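Local coordinates for buckwheat glutaredoxin (Polygonaceae, PDB 5GTX), which probably reduces disulfides and glutathione mixed disulfides at the expense of glutathione, as glutaredoxins of the thioredoxin fold do, at residues A[40-45]-A[66-71]. Residues are numbered along the deposited sequence; the frame is centred on the assembly and turned at random.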
ATOM      1  N   SER A  40       4.963  -1.247   3.242  1.00 38.55           N
ATOM      2  CA  SER A  40       5.208  -0.759   4.581  1.00 46.76           C
ATOM      3  C   SER A  40       6.531  -1.309   5.098  1.00 49.78           C
ATOM      4  O   SER A  40       7.281  -1.982   4.383  1.00 48.02           O
ATOM      5  CB  SER A  40       4.031  -1.121   5.497  1.00 58.04           C
ATOM      6  OG  SER A  40       3.888  -2.519   5.645  1.00 52.35           O
ATOM      7  N   LYS A  41       6.815  -0.989   6.354  1.00 47.35           N
ATOM      8  CA  LYS A  41       7.996  -1.446   7.064  1.00 47.03           C
ATOM      9  C   LYS A  41       7.572  -1.814   8.475  1.00 45.23           C
ATOM     10  O   LYS A  41       6.860  -1.050   9.129  1.00 48.31           O
ATOM     11  CB  LYS A  41       9.084  -0.368   7.078  1.00 49.96           C
ATOM     12  CG  LYS A  41       9.708  -0.140   5.709  1.00 38.96           C
ATOM     13  CD  LYS A  41      10.713   0.995   5.718  1.00 44.60           C
ATOM     14  CE  LYS A  41      11.668   0.833   4.551  1.00 52.04           C
ATOM     15  NZ  LYS A  41      12.364   2.096   4.207  1.00 57.56           N
ATOM     16  N   THR A  42       8.010  -2.986   8.932  1.00 49.44           N
ATOM     17  CA  THR A  42       7.580  -3.581  10.195  1.00 45.99           C
ATOM     18  C   THR A  42       7.683  -2.635  11.390  1.00 52.83           C
ATOM     19  O   THR A  42       6.928  -2.769  12.357  1.00 45.59           O
ATOM     20  CB  THR A  42       8.403  -4.841  10.474  1.00 49.89           C
ATOM     21  OG1 THR A  42       9.782  -4.564  10.211  1.00 60.17           O
ATOM     22  CG2 THR A  42       7.948  -5.998   9.592  1.00 50.34           C
ATOM     23  N   TYR A  43       8.613  -1.685  11.350  1.00 45.43           N
ATOM     24  CA  TYR A  43       8.854  -0.807  12.488  1.00 50.86           C
ATOM     25  C   TYR A  43       8.250   0.584  12.329  1.00 59.57           C
ATOM     26  O   TYR A  43       8.172   1.322  13.318  1.00 57.28           O
ATOM     27  CB  TYR A  43      10.360  -0.672  12.736  1.00 59.36           C
ATOM     28  CG  TYR A  43      11.138  -0.199  11.527  1.00 50.22           C
ATOM     29  CD1 TYR A  43      11.198   1.145  11.202  1.00 45.45           C
ATOM     30  CD2 TYR A  43      11.811  -1.099  10.711  1.00 53.27           C
ATOM     31  CE1 TYR A  43      11.904   1.583  10.099  1.00 53.36           C
ATOM     32  CE2 TYR A  43      12.520  -0.670   9.605  1.00 44.79           C
ATOM     33  CZ  TYR A  43      12.562   0.671   9.303  1.00 49.15           C
ATOM     34  OH  TYR A  43      13.272   1.103   8.203  1.00 55.54           O
ATOM     35  N   ALA A  44       7.837   0.967  11.123  1.00 47.50           N
ATOM     36  CA  ALA A  44       7.297   2.305  10.914  1.00 46.65           C
ATOM     37  C   ALA A  44       5.953   2.447  11.623  1.00 54.18           C
ATOM     38  O   ALA A  44       5.102   1.556  11.545  1.00 56.43           O
ATOM     39  CB  ALA A  44       7.151   2.593   9.420  1.00 45.85           C
ATOM     40  N   GLY A  45       5.754   3.583  12.300  1.00 47.01           N
ATOM     41  CA  GLY A  45       4.576   3.735  13.139  1.00 35.93           C
ATOM     42  C   GLY A  45       3.317   4.049  12.355  1.00 43.04           C
ATOM     43  O   GLY A  45       2.239   3.552  12.682  1.00 43.38           O
ATOM     44  N   LEU A  66       8.890  -3.898   3.340  1.00 48.14           N
ATOM     45  CA  LEU A  66      10.073  -3.634   2.531  1.00 49.65           C
ATOM     46  C   LEU A  66      11.351  -3.962   3.282  1.00 60.60           C
ATOM     47  O   LEU A  66      12.346  -4.368   2.674  1.00 61.57           O
ATOM     48  CB  LEU A  66      10.076  -2.175   2.081  1.00 50.91           C
ATOM     49  CG  LEU A  66       8.894  -1.789   1.191  1.00 51.39           C
ATOM     50  CD1 LEU A  66       9.047  -0.363   0.698  1.00 53.66           C
ATOM     51  CD2 LEU A  66       8.790  -2.753   0.023  1.00 50.56           C
ATOM     52  N   ASP A  67      11.349  -3.793   4.602  1.00 49.87           N
ATOM     53  CA  ASP A  67      12.524  -4.133   5.390  1.00 52.72           C
ATOM     54  C   ASP A  67      12.760  -5.637   5.477  1.00 52.54           C
ATOM     55  O   ASP A  67      13.861  -6.047   5.854  1.00 59.60           O
ATOM     56  CB  ASP A  67      12.402  -3.546   6.797  1.00 53.42           C
ATOM     57  CG  ASP A  67      11.139  -3.997   7.507  1.00 59.57           C
ATOM     58  OD1 ASP A  67      10.041  -3.837   6.940  1.00 54.31           O
ATOM     59  OD2 ASP A  67      11.251  -4.540   8.624  1.00 55.62           O
ATOM     60  N   GLN A  68      11.776  -6.465   5.121  1.00 48.59           N
ATOM     61  CA  GLN A  68      11.908  -7.920   5.168  1.00 59.64           C
ATOM     62  C   GLN A  68      12.097  -8.545   3.789  1.00 57.23           C
ATOM     63  O   GLN A  68      12.129  -9.777   3.675  1.00 56.27           O
ATOM     64  CB  GLN A  68      10.692  -8.553   5.852  1.00 58.20           C
ATOM     65  CG  GLN A  68      10.357  -7.984   7.224  1.00 63.73           C
ATOM     66  CD  GLN A  68      11.530  -8.040   8.179  1.00 65.15           C
ATOM     67  OE1 GLN A  68      11.960  -9.118   8.595  1.00 67.84           O
ATOM     68  NE2 GLN A  68      12.054  -6.873   8.537  1.00 58.91           N
ATOM     69  N   GLU A  69      12.226  -7.734   2.747  1.00 60.92           N
ATOM     70  CA  GLU A  69      12.402  -8.204   1.381  1.00 59.91           C
ATOM     71  C   GLU A  69      13.784  -7.806   0.887  1.00 55.84           C
ATOM     72  O   GLU A  69      14.195  -6.652   1.043  1.00 51.26           O
ATOM     73  CB  GLU A  69      11.333  -7.606   0.454  1.00 58.35           C
ATOM     74  CG  GLU A  69       9.897  -7.842   0.900  1.00 57.93           C
ATOM     75  CD  GLU A  69       9.454  -9.285   0.725  1.00 68.69           C
ATOM     76  OE1 GLU A  69      10.161 -10.050   0.032  1.00 70.10           O
ATOM     77  OE2 GLU A  69       8.407  -9.659   1.293  1.00 65.29           O
ATOM     78  N   SER A  70      14.497  -8.756   0.276  1.00 61.47           N
ATOM     79  CA  SER A  70      15.796  -8.428  -0.305  1.00 58.02           C
ATOM     80  C   SER A  70      15.667  -7.328  -1.352  1.00 65.81           C
ATOM     81  O   SER A  70      16.526  -6.441  -1.430  1.00 69.74           O
ATOM     82  CB  SER A  70      16.442  -9.676  -0.914  1.00 66.37           C
ATOM     83  OG  SER A  70      16.129  -9.799  -2.290  1.00 68.02           O
ATOM     84  N   ASP A  71      14.597  -7.352  -2.150  1.00 55.81           N
ATOM     85  CA  ASP A  71      14.325  -6.299  -3.120  1.00 57.34           C
ATOM     86  C   ASP A  71      13.569  -5.125  -2.514  1.00 59.89           C
ATOM     87  O   ASP A  71      12.985  -4.332  -3.259  1.00 70.07           O
ATOM     88  CB  ASP A  71      13.556  -6.854  -4.329  1.00 54.13           C
ATOM     89  CG  ASP A  71      12.207  -7.464  -3.957  1.00 69.38           C
ATOM     90  OD1 ASP A  71      11.912  -7.601  -2.754  1.00 67.98           O
ATOM     91  OD2 ASP A  71      11.445  -7.828  -4.878  1.00 67.58           O
TER
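In this thioredoxin-fold protein the parallel neighbours 36-40 and 62-65 end side by side, and the loops leaving them stay in touch, from Ser40 and Leu66 out to Thr42 and Asp67. Lys41 to Ala44 form a type I beta turn, closed by Ala44 N on Lys41 O. It ends at the N-cap of helix 45-57, where glutaredoxins normally have the first active-site cysteine; the deposited protein is a mutated form with Ala44 there, and Cys47 stands in the second position. Strand pairing continues for one more bond: Leu66 N donates to Ser40 O at 2.7 Å, arriving almost head-on to the carbonyl. Its N-H...O angle is 161°. The CB and CG of Leu66 both pack on that same oxygen, while the Ser40 side chain turns away and its OG bonds to Glu65.

Just past this bond, the Asp67 carboxylate takes over. Asp67 OD1 accepts from Thr42 N at 3.0 Å, with an angle of 159° at the hydrogen. With chi1 at 56°, Asp67 CG lies between its own backbone N and carbonyl carbon, which swings the acid across to the turn. OD1 also sits 3.1 Å from Lys41 CA. The position of OD2 is doubtful, since it is modelled implausibly close to Thr42 OG1.

The Tyr43 ring and the Asp67 side chain run antiparallel, Tyr43 CE2 4.0 Å from Asp67 CB. Lys41 CB lies over one ring face, near the rim. Lys41 CG lies 4.2 Å from Leu66 CB, and the extended chain carries NZ to Gln76 on helix 72-83.

Ser40 still belongs to the strand end, whereas Thr42 is inside the turn; by taking its N-H, Asp67 probably holds the backbone in place where strand pairing has stopped.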